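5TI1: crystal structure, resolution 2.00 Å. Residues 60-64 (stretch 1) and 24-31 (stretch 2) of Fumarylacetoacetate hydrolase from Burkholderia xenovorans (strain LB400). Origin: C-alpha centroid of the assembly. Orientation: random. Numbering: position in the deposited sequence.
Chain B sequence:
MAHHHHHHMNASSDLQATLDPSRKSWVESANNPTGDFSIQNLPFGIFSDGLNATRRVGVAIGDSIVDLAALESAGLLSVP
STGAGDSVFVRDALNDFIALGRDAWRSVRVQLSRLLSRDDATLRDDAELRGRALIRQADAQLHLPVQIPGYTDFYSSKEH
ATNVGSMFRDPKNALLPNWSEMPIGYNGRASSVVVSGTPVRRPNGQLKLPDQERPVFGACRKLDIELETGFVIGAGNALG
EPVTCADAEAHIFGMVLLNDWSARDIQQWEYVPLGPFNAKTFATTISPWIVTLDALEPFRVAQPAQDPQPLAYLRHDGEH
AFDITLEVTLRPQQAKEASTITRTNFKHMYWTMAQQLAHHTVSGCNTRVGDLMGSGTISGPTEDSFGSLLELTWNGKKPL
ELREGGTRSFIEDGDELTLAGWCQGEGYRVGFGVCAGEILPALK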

# COMPACT_ATOMS: atom_id res chain seq x y z
N ALA B 60 16.13 -16.88 15.82
CA ALA B 60 15.79 -18.25 16.16
C ALA B 60 17.02 -19.15 16.09
O ALA B 60 17.84 -19.05 15.16
CB ALA B 60 14.71 -18.79 15.22
N ILE B 61 17.15 -20.03 17.07
CA ILE B 61 18.18 -21.05 17.06
C ILE B 61 17.61 -22.28 17.76
O ILE B 61 17.17 -22.21 18.92
CB ILE B 61 19.48 -20.53 17.71
CG1 ILE B 61 20.61 -21.56 17.56
CG2 ILE B 61 19.27 -20.09 19.16
CD1 ILE B 61 21.15 -21.62 16.15
N GLY B 62 17.55 -23.40 17.05
CA GLY B 62 16.88 -24.57 17.58
C GLY B 62 15.45 -24.23 17.97
O GLY B 62 14.76 -23.48 17.26
N ASP B 63 15.02 -24.74 19.12
CA ASP B 63 13.69 -24.43 19.64
C ASP B 63 13.69 -23.17 20.51
O ASP B 63 12.72 -22.93 21.23
CB ASP B 63 13.13 -25.63 20.40
CG ASP B 63 13.97 -26.03 21.60
OD1 ASP B 63 14.88 -25.27 21.99
OD2 ASP B 63 13.72 -27.12 22.17
N SER B 64 14.74 -22.35 20.45
CA SER B 64 14.86 -21.19 21.31
C SER B 64 14.99 -19.91 20.47
O SER B 64 14.85 -19.92 19.24
CB SER B 64 16.04 -21.36 22.26
OG SER B 64 15.78 -22.39 23.20
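Stretch 2, residues 24-31: KSWVESAN

The contact between residues 24-31 and residues 60-64 is a small, close packing of a loop and its short 3-10 segment against a tight beta turn, pinned by a hydrogen bond from Asp 63 N to Ser 29 OG and backed by a modest apolar patch. It illustrates a general principle: where two backbones come very near each other, a glycine often occupies the point of closest approach.

Stretch 1 leaves a strand at Ile 61 and reverses direction through a type II' turn from Ile 61 to Ser 64. A pair of backbone hydrogen bonds between its end residues closes the turn, from Ser 64 N to Ile 61 O at 2.9 Å and from Ile 61 N to Ser 64 O at 3.2 Å. Stretch 2 arrives as an irregular segment and tightens into a 3-10 segment at residues 28-31, where Ala 30 N donates to Val 27 O at 2.9 Å and Asn 31 N to Glu 28 O at 2.8 Å. Its earlier part is braced by Asn 31, whose side chain reaches back to Ser 25: Ser 25 N donates to Asn 31 OD1 at 3.0 Å, and Asn 31 ND2 to Ser 25 O at 2.7 Å. The loop is thus folded back on itself, and Val 27, Ser 29 and Ala 30 all lie against the turn.

The backbones come nearest at Gly 62 and Ala 30, with their CA atoms 3.5 Å apart; Gly 62 CA also lies 3.4 Å from Ala 30 N and 3.4 Å from Ser 29 OG. There is no room here for a side chain. An ideal CB on Gly 62 would fall 2.1 Å from Ser 29 OG and 2.6 Å from Ala 30 N, both clashes. The positive phi of 55° independently favours glycine, so the backbone conformation and the packing point to the same residue.

Beside this point, Ser 29, in the p rotamer, directs its CB toward the turn and accepts a hydrogen bond from Asp 63 N, with Asp 63 N and Ser 29 OG 3.0 Å apart and a nearly straight angle of 168° at the hydrogen. The Asp 63 side chain bends in as well, bringing its OD1 to 3.0 Å from Ser 29 OG.

Apolar packing centres on Ile 61. Its CG1 lies 3.7 Å from Ala 30 CB and 4.2 Å from Val 27 CB, while Val 27 CG1 approaches Ile 61 O at 3.9 Å. All three residues are buried. The contact buries 253 Å², both sides summed, and the touching residues are at least 31 positions apart in sequence.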

# COMPACT_ATOMS: atom_id res chain seq x y z
N LYS B 24 28.10 -26.62 13.99
CA LYS B 24 27.01 -26.99 14.87
C LYS B 24 27.02 -26.05 16.07
O LYS B 24 28.00 -25.35 16.34
CB LYS B 24 27.12 -28.46 15.33
CG LYS B 24 27.13 -29.47 14.20
CD LYS B 24 25.81 -29.50 13.44
CE LYS B 24 25.96 -30.19 12.10
NZ LYS B 24 24.73 -30.14 11.26
N SER B 25 25.91 -26.06 16.81
CA SER B 25 25.70 -25.17 17.94
C SER B 25 25.73 -25.93 19.25
O SER B 25 25.45 -27.13 19.31
CB SER B 25 24.37 -24.42 17.81
OG SER B 25 24.15 -23.57 18.92
N TRP B 26 26.06 -25.21 20.33
CA TRP B 26 25.85 -25.74 21.66
C TRP B 26 24.39 -25.65 22.10
O TRP B 26 24.06 -26.13 23.19
CB TRP B 26 26.75 -25.03 22.68
CG TRP B 26 26.73 -23.55 22.58
CD1 TRP B 26 27.62 -22.77 21.91
CD2 TRP B 26 25.78 -22.67 23.18
NE1 TRP B 26 27.28 -21.44 22.05
CE2 TRP B 26 26.15 -21.35 22.82
CE3 TRP B 26 24.65 -22.85 23.97
CZ2 TRP B 26 25.43 -20.24 23.23
CZ3 TRP B 26 23.94 -21.74 24.38
CH2 TRP B 26 24.33 -20.45 24.01
N VAL B 27 23.53 -25.02 21.31
CA VAL B 27 22.08 -25.17 21.46
C VAL B 27 21.72 -26.49 20.77
O VAL B 27 21.68 -26.55 19.54
CB VAL B 27 21.30 -23.99 20.87
CG1 VAL B 27 19.80 -24.15 21.11
CG2 VAL B 27 21.81 -22.67 21.45
N GLU B 28 21.51 -27.55 21.54
CA GLU B 28 21.44 -28.88 20.93
C GLU B 28 20.27 -29.01 19.97
O GLU B 28 20.40 -29.62 18.90
CB GLU B 28 21.38 -29.97 22.00
CG GLU B 28 21.54 -31.38 21.42
CD GLU B 28 22.84 -31.54 20.62
OE1 GLU B 28 23.90 -31.06 21.08
OE2 GLU B 28 22.79 -32.13 19.52
N SER B 29 19.10 -28.46 20.34
CA SER B 29 17.96 -28.51 19.43
C SER B 29 18.31 -27.92 18.05
O SER B 29 17.73 -28.32 17.04
CB SER B 29 16.76 -27.78 20.04
OG SER B 29 17.08 -26.44 20.38
N ALA B 30 19.28 -27.01 18.00
CA ALA B 30 19.67 -26.42 16.72
C ALA B 30 20.35 -27.42 15.80
O ALA B 30 20.46 -27.16 14.60
CB ALA B 30 20.60 -25.23 16.95
N ASN B 31 20.79 -28.56 16.34
CA ASN B 31 21.51 -29.57 15.59
C ASN B 31 20.62 -30.69 15.10
O ASN B 31 21.11 -31.63 14.47
CB ASN B 31 22.65 -30.13 16.44
CG ASN B 31 23.65 -29.07 16.85
OD1 ASN B 31 23.90 -28.13 16.09
ND2 ASN B 31 24.21 -29.19 18.04